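Local coordinates for protein endosialidase (Enterobacteria phage phi92, PDB 4HIZ) that hydrolyses polysialic acid chains internally, probably cleaving both alpha-2,8 and alpha-2,9 linkages of the capsule of the phage's host, at residues Phe81-Thr86 / Pro514-Ser519; Val468-Gly473 / Gly489-Leu494. All coordinates share one frame; numbering follows the deposited sequence.

Interaction 1. Residues Phe81-Thr86 / Pro514-Ser519; sequences FYNAWT and PADLYS. With CA (calcium ion), chain B.
One face of the Tyr82 ring carries the methyl of Ala515: CB sits over the ring centre, 3.6 Å from the centroid and 10° off the ring normal, a CH-pi contact. With CG anti to the backbone N (chi1 -163°), the ring lies against this methyl. The phenol OH is hydrogen-bonded to His107 NE2. Two further flat groups, the amide of Asn83 and the carboxylate of Asp516, run alongside each other in the same direction, their planes 49° apart. Asn83 ND2 donates to Asp516 OD1 over 2.9 Å; the acceptor lies close to the amide plane, whereas the N-H arrives from above the carboxylate plane. OD1 also bonds Thr77. Here two strands from different sheets of the catalytic beta-propeller domain meet around a calcium ion, bound by Phe81 O, Ala515 O at 2.5 Å and Asp516 OD2 at 2.7 Å, with Thr79 and His513 completing the site. Ala515 O therefore serves twice, since Asn83 N donates to it at 3.2 Å. The calcium probably offsets the charge of the buried carboxylate. Water 1 donates to both Asn83 O and Asp516 O, and beyond it the Leu517 methyls lie against CG2 of Thr86, with CD1 3.7 Å away.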
loop_
_atom_site.group_PDB
_atom_site.type_symbol
_atom_site.label_atom_id
_atom_site.label_comp_id
_atom_site.label_asym_id
_atom_site.label_seq_id
_atom_site.Cartn_x
_atom_site.Cartn_y
_atom_site.Cartn_z
ATOM N N PHE A 81 4.082 -8.195 11.411
ATOM C CA PHE A 81 5.009 -9.088 12.111
ATOM C C PHE A 81 5.570 -8.402 13.336
ATOM O O PHE A 81 5.485 -7.163 13.497
ATOM C CB PHE A 81 6.171 -9.503 11.186
ATOM C CG PHE A 81 5.766 -10.522 10.153
ATOM C CD1 PHE A 81 5.776 -11.883 10.439
ATOM C CD2 PHE A 81 5.345 -10.123 8.894
ATOM C CE1 PHE A 81 5.403 -12.847 9.458
ATOM C CE2 PHE A 81 4.968 -11.058 7.916
ATOM C CZ PHE A 81 4.997 -12.427 8.197
ATOM N N TYR A 82 6.141 -9.217 14.225
ATOM C CA TYR A 82 6.882 -8.682 15.362
ATOM C C TYR A 82 8.273 -8.350 14.799
ATOM O O TYR A 82 9.119 -9.243 14.623
ATOM C CB TYR A 82 6.947 -9.750 16.498
ATOM C CG TYR A 82 7.327 -9.145 17.835
ATOM C CD1 TYR A 82 8.650 -8.759 18.112
ATOM C CD2 TYR A 82 6.361 -8.985 18.852
ATOM C CE1 TYR A 82 8.985 -8.196 19.348
ATOM C CE2 TYR A 82 6.690 -8.412 20.067
ATOM C CZ TYR A 82 7.993 -8.019 20.320
ATOM O OH TYR A 82 8.285 -7.458 21.543
ATOM N N ASN A 83 8.483 -7.081 14.460
ATOM C CA ASN A 83 9.709 -6.632 13.785
ATOM C C ASN A 83 10.571 -5.976 14.834
ATOM O O ASN A 83 10.236 -4.893 15.330
ATOM C CB ASN A 83 9.362 -5.603 12.705
ATOM C CG ASN A 83 8.461 -6.194 11.647
ATOM O OD1 ASN A 83 8.738 -7.295 11.142
ATOM N ND2 ASN A 83 7.375 -5.477 11.290
ATOM N N ALA A 84 11.722 -6.591 15.137
ATOM C CA ALA A 84 12.500 -6.094 16.252
ATOM C C ALA A 84 13.965 -6.520 16.131
ATOM O O ALA A 84 14.329 -7.259 15.221
ATOM C CB ALA A 84 11.871 -6.633 17.594
ATOM N N TRP A 85 14.764 -6.011 17.053
ATOM C CA TRP A 85 16.195 -6.403 17.177
ATOM C C TRP A 85 17.053 -6.059 15.951
ATOM O O TRP A 85 17.591 -6.974 15.286
ATOM C CB TRP A 85 16.341 -7.925 17.501
ATOM C CG TRP A 85 15.451 -8.352 18.660
ATOM C CD1 TRP A 85 15.647 -8.116 20.008
ATOM C CD2 TRP A 85 14.231 -9.086 18.546
ATOM N NE1 TRP A 85 14.585 -8.644 20.726
ATOM C CE2 TRP A 85 13.713 -9.257 19.856
ATOM C CE3 TRP A 85 13.542 -9.654 17.464
ATOM C CZ2 TRP A 85 12.491 -9.911 20.107
ATOM C CZ3 TRP A 85 12.316 -10.317 17.717
ATOM C CH2 TRP A 85 11.831 -10.474 19.041
ATOM N N THR A 86 17.235 -4.768 15.667
ATOM C CA THR A 86 18.363 -4.421 14.788
ATOM C C THR A 86 19.696 -4.731 15.495
ATOM O O THR A 86 20.696 -4.887 14.804
ATOM C CB THR A 86 18.384 -2.946 14.406
ATOM O OG1 THR A 86 18.540 -2.178 15.602
ATOM C CG2 THR A 86 17.044 -2.541 13.670
ATOM N N PRO A 514 2.727 -5.002 17.593
ATOM C CA PRO A 514 2.981 -3.550 17.539
ATOM C C PRO A 514 4.461 -3.226 17.430
ATOM O O PRO A 514 4.799 -2.048 17.313
ATOM C CB PRO A 514 2.454 -3.044 18.904
ATOM C CG PRO A 514 2.584 -4.245 19.822
ATOM C CD PRO A 514 2.259 -5.443 18.923
ATOM N N ALA A 515 5.337 -4.235 17.508
ATOM C CA ALA A 515 6.774 -3.960 17.394
ATOM C C ALA A 515 7.189 -3.607 15.963
ATOM O O ALA A 515 6.917 -4.368 15.035
ATOM C CB ALA A 515 7.555 -5.210 17.853
ATOM N N ASP A 516 7.824 -2.445 15.812
ATOM C CA ASP A 516 8.337 -1.958 14.519
ATOM C C ASP A 516 9.598 -1.128 14.767
ATOM O O ASP A 516 9.948 -0.856 15.917
ATOM C CB ASP A 516 7.250 -1.135 13.757
ATOM C CG ASP A 516 6.304 -2.038 12.996
ATOM O OD1 ASP A 516 6.747 -2.722 12.036
ATOM O OD2 ASP A 516 5.115 -2.108 13.382
ATOM N N LEU A 517 10.275 -0.714 13.696
ATOM C CA LEU A 517 11.568 -0.029 13.834
ATOM C C LEU A 517 11.470 1.460 13.536
ATOM O O LEU A 517 10.609 1.886 12.743
ATOM C CB LEU A 517 12.614 -0.654 12.875
ATOM C CG LEU A 517 12.763 -2.157 13.012
ATOM C CD1 LEU A 517 13.797 -2.639 11.983
ATOM C CD2 LEU A 517 13.229 -2.546 14.441
ATOM N N TYR A 518 12.354 2.214 14.168
ATOM C CA TYR A 518 12.469 3.664 14.031
ATOM C C TYR A 518 13.929 4.022 13.808
ATOM O O TYR A 518 14.830 3.271 14.209
ATOM C CB TYR A 518 11.978 4.370 15.316
ATOM C CG TYR A 518 10.492 4.118 15.562
ATOM C CD1 TYR A 518 10.052 2.911 16.139
ATOM C CD2 TYR A 518 9.548 5.071 15.174
ATOM C CE1 TYR A 518 8.693 2.662 16.334
ATOM C CE2 TYR A 518 8.169 4.843 15.392
ATOM C CZ TYR A 518 7.758 3.640 15.929
ATOM O OH TYR A 518 6.414 3.372 16.124
ATOM N N SER A 519 14.155 5.175 13.169
ATOM C CA SER A 519 15.513 5.688 12.972
ATOM C C SER A 519 15.603 7.123 13.482
ATOM O O SER A 519 14.824 7.997 13.038
ATOM C CB SER A 519 15.823 5.649 11.486
ATOM O OG SER A 519 17.044 6.328 11.206
HETATM CA CA CA B . 4.767 -4.739 13.747
HETATM O O HOH W 1 10.760 -3.228 17.339
#

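Interaction 2. Residues Val468-Gly473 / Gly489-Leu494; sequences VNSACG and GGEDFL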
loop_
_atom_site.group_PDB
_atom_site.type_symbol
_atom_site.label_atom_id
_atom_site.label_comp_id
_atom_site.label_asym_id
_atom_site.label_seq_id
_atom_site.Cartn_x
_atom_site.Cartn_y
_atom_site.Cartn_z
ATOM N N VAL A 468 4.478 -8.999 28.752
ATOM C CA VAL A 468 5.571 -8.530 29.589
ATOM C C VAL A 468 6.744 -8.090 28.719
ATOM O O VAL A 468 7.469 -7.167 29.093
ATOM C CB VAL A 468 6.037 -9.620 30.590
ATOM C CG1 VAL A 468 6.754 -10.766 29.851
ATOM C CG2 VAL A 468 6.941 -8.988 31.632
ATOM N N ASN A 469 6.873 -8.681 27.525
ATOM C CA ASN A 469 8.055 -8.422 26.709
ATOM C C ASN A 469 7.943 -7.057 26.027
ATOM O O ASN A 469 6.850 -6.623 25.647
ATOM C CB ASN A 469 8.199 -9.453 25.592
ATOM C CG ASN A 469 8.053 -10.847 26.066
ATOM O OD1 ASN A 469 6.982 -11.469 25.906
ATOM N ND2 ASN A 469 9.099 -11.362 26.683
ATOM N N SER A 470 9.086 -6.406 25.860
ATOM C CA SER A 470 9.161 -5.125 25.159
ATOM C C SER A 470 10.160 -5.171 24.024
ATOM O O SER A 470 11.277 -5.690 24.174
ATOM C CB SER A 470 9.567 -4.026 26.141
ATOM O OG SER A 470 9.697 -2.780 25.466
ATOM N N ALA A 471 9.768 -4.594 22.880
ATOM C CA ALA A 471 10.685 -4.469 21.737
ATOM C C ALA A 471 11.431 -3.133 21.737
ATOM O O ALA A 471 12.223 -2.858 20.820
ATOM C CB ALA A 471 9.915 -4.635 20.454
ATOM N N CYS A 472 11.185 -2.289 22.742
ATOM C CA CYS A 472 11.741 -0.935 22.708
ATOM C C CYS A 472 13.241 -0.979 22.867
ATOM O O CYS A 472 13.739 -1.661 23.735
ATOM C CB CYS A 472 11.096 -0.040 23.793
ATOM S SG CYS A 472 9.342 0.245 23.480
ATOM N N GLY A 473 13.955 -0.273 22.004
ATOM C CA GLY A 473 15.413 -0.265 22.034
ATOM C C GLY A 473 16.001 -1.387 21.209
ATOM O O GLY A 473 15.720 -1.502 19.983
ATOM N N GLY A 489 13.975 -0.219 18.212
ATOM C CA GLY A 489 12.560 -0.605 18.297
ATOM C C GLY A 489 11.671 0.301 19.123
ATOM O O GLY A 489 12.117 0.972 20.056
ATOM N N GLY A 490 10.400 0.346 18.716
ATOM C CA GLY A 490 9.343 0.932 19.550
ATOM C C GLY A 490 8.026 0.243 19.255
ATOM O O GLY A 490 7.912 -0.430 18.218
ATOM N N GLU A 491 7.036 0.383 20.151
ATOM C CA GLU A 491 5.727 -0.226 19.912
ATOM C C GLU A 491 4.697 0.855 19.668
ATOM O O GLU A 491 5.053 2.005 19.334
ATOM C CB GLU A 491 5.322 -1.135 21.106
ATOM C CG GLU A 491 6.507 -2.117 21.380
ATOM C CD GLU A 491 6.200 -3.143 22.477
ATOM O OE1 GLU A 491 5.157 -3.028 23.181
ATOM O OE2 GLU A 491 7.020 -4.080 22.598
ATOM N N ASP A 492 3.427 0.464 19.794
ATOM C CA ASP A 492 2.280 1.397 19.674
ATOM C C ASP A 492 1.245 0.812 20.618
ATOM O O ASP A 492 1.487 -0.264 21.194
ATOM C CB ASP A 492 1.793 1.558 18.194
ATOM C CG ASP A 492 1.211 0.266 17.578
ATOM O OD1 ASP A 492 0.442 -0.450 18.233
ATOM O OD2 ASP A 492 1.493 -0.048 16.396
ATOM N N PHE A 493 0.120 1.490 20.827
ATOM C CA PHE A 493 -0.818 0.983 21.849
ATOM C C PHE A 493 -1.769 -0.112 21.371
ATOM O O PHE A 493 -2.569 -0.616 22.153
ATOM C CB PHE A 493 -1.606 2.165 22.449
ATOM C CG PHE A 493 -0.759 3.077 23.325
ATOM C CD1 PHE A 493 -0.159 2.584 24.504
ATOM C CD2 PHE A 493 -0.593 4.428 22.985
ATOM C CE1 PHE A 493 0.622 3.427 25.297
ATOM C CE2 PHE A 493 0.171 5.272 23.755
ATOM C CZ PHE A 493 0.781 4.773 24.924
ATOM N N LEU A 494 -1.678 -0.529 20.115
ATOM C CA LEU A 494 -2.580 -1.579 19.600
ATOM C C LEU A 494 -2.125 -2.956 20.060
ATOM O O LEU A 494 -1.017 -3.426 19.745
ATOM C CB LEU A 494 -2.642 -1.550 18.069
ATOM C CG LEU A 494 -3.068 -0.182 17.518
ATOM C CD1 LEU A 494 -3.010 -0.164 15.991
ATOM C CD2 LEU A 494 -4.458 0.180 17.984
HETATM O O HOH W 2 4.147 -4.752 25.025
HETATM O O HOH W 3 6.198 -6.517 22.930
#
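An antiparallel beta bridge between Gly473 and Gly489, a hydrogen-bonded pair, joins neighbouring strands 473-480 and 483-490 of a four-stranded propeller sheet, at the end where 468-473 enters it and 489-494 leaves it. Gly489 N donates to Gly473 O (2.8 Å) and Gly473 N to Gly489 O. Two CA-H...O contacts continue the pairing, Gly489 CA to Ala471 O and Cys472 CA to Gly489 O, the latter at 3.3 Å. Gly489, having no CB, lets its CA come 3.4 Å from Ala471 O. Past the bridge the backbones diverge, and Glu491 spans the gap with its chain extended beyond CG (chi2 -176°). Its OE2 accepts from Ala471 N at 2.8 Å, on the anti side and 28° out of the carboxylate plane, while OE1 takes the N-H of Gln464. The buried carboxylate is thus held at both oxygens. Ser470 forms an ST turn, its OG accepting from Cys472 N and also bonded to Arg415 O. Water 3 lies within hydrogen-bonding distance of both Glu491 OE2 (2.6 Å) and Asn469 O (2.8 Å).

Overall arrangement
In sequence, both segments of interaction 2 fall between the two of interaction 1, and the centres of the two contacts lie only 8 Å apart. They share a sheet, in which strands 483-490 and 516-523 are neighbours: Gly490 N probably donates to Asp516 O (3.1 Å). Side chains also pack between them: Ala471 CB lies 3.6 Å from Ala515 CB and 3.4 Å from Tyr82 OH. The side chain of Glu491 is about 8 Å from the calcium ion of interaction 1, and so not a ligand of it. That of Tyr82 is about 12 Å from a bound sialic acid, too far to touch it. Both contacts reach the second subunit: Phe81 packs on its Ser557, and Phe493 makes backbone hydrogen bonds to it.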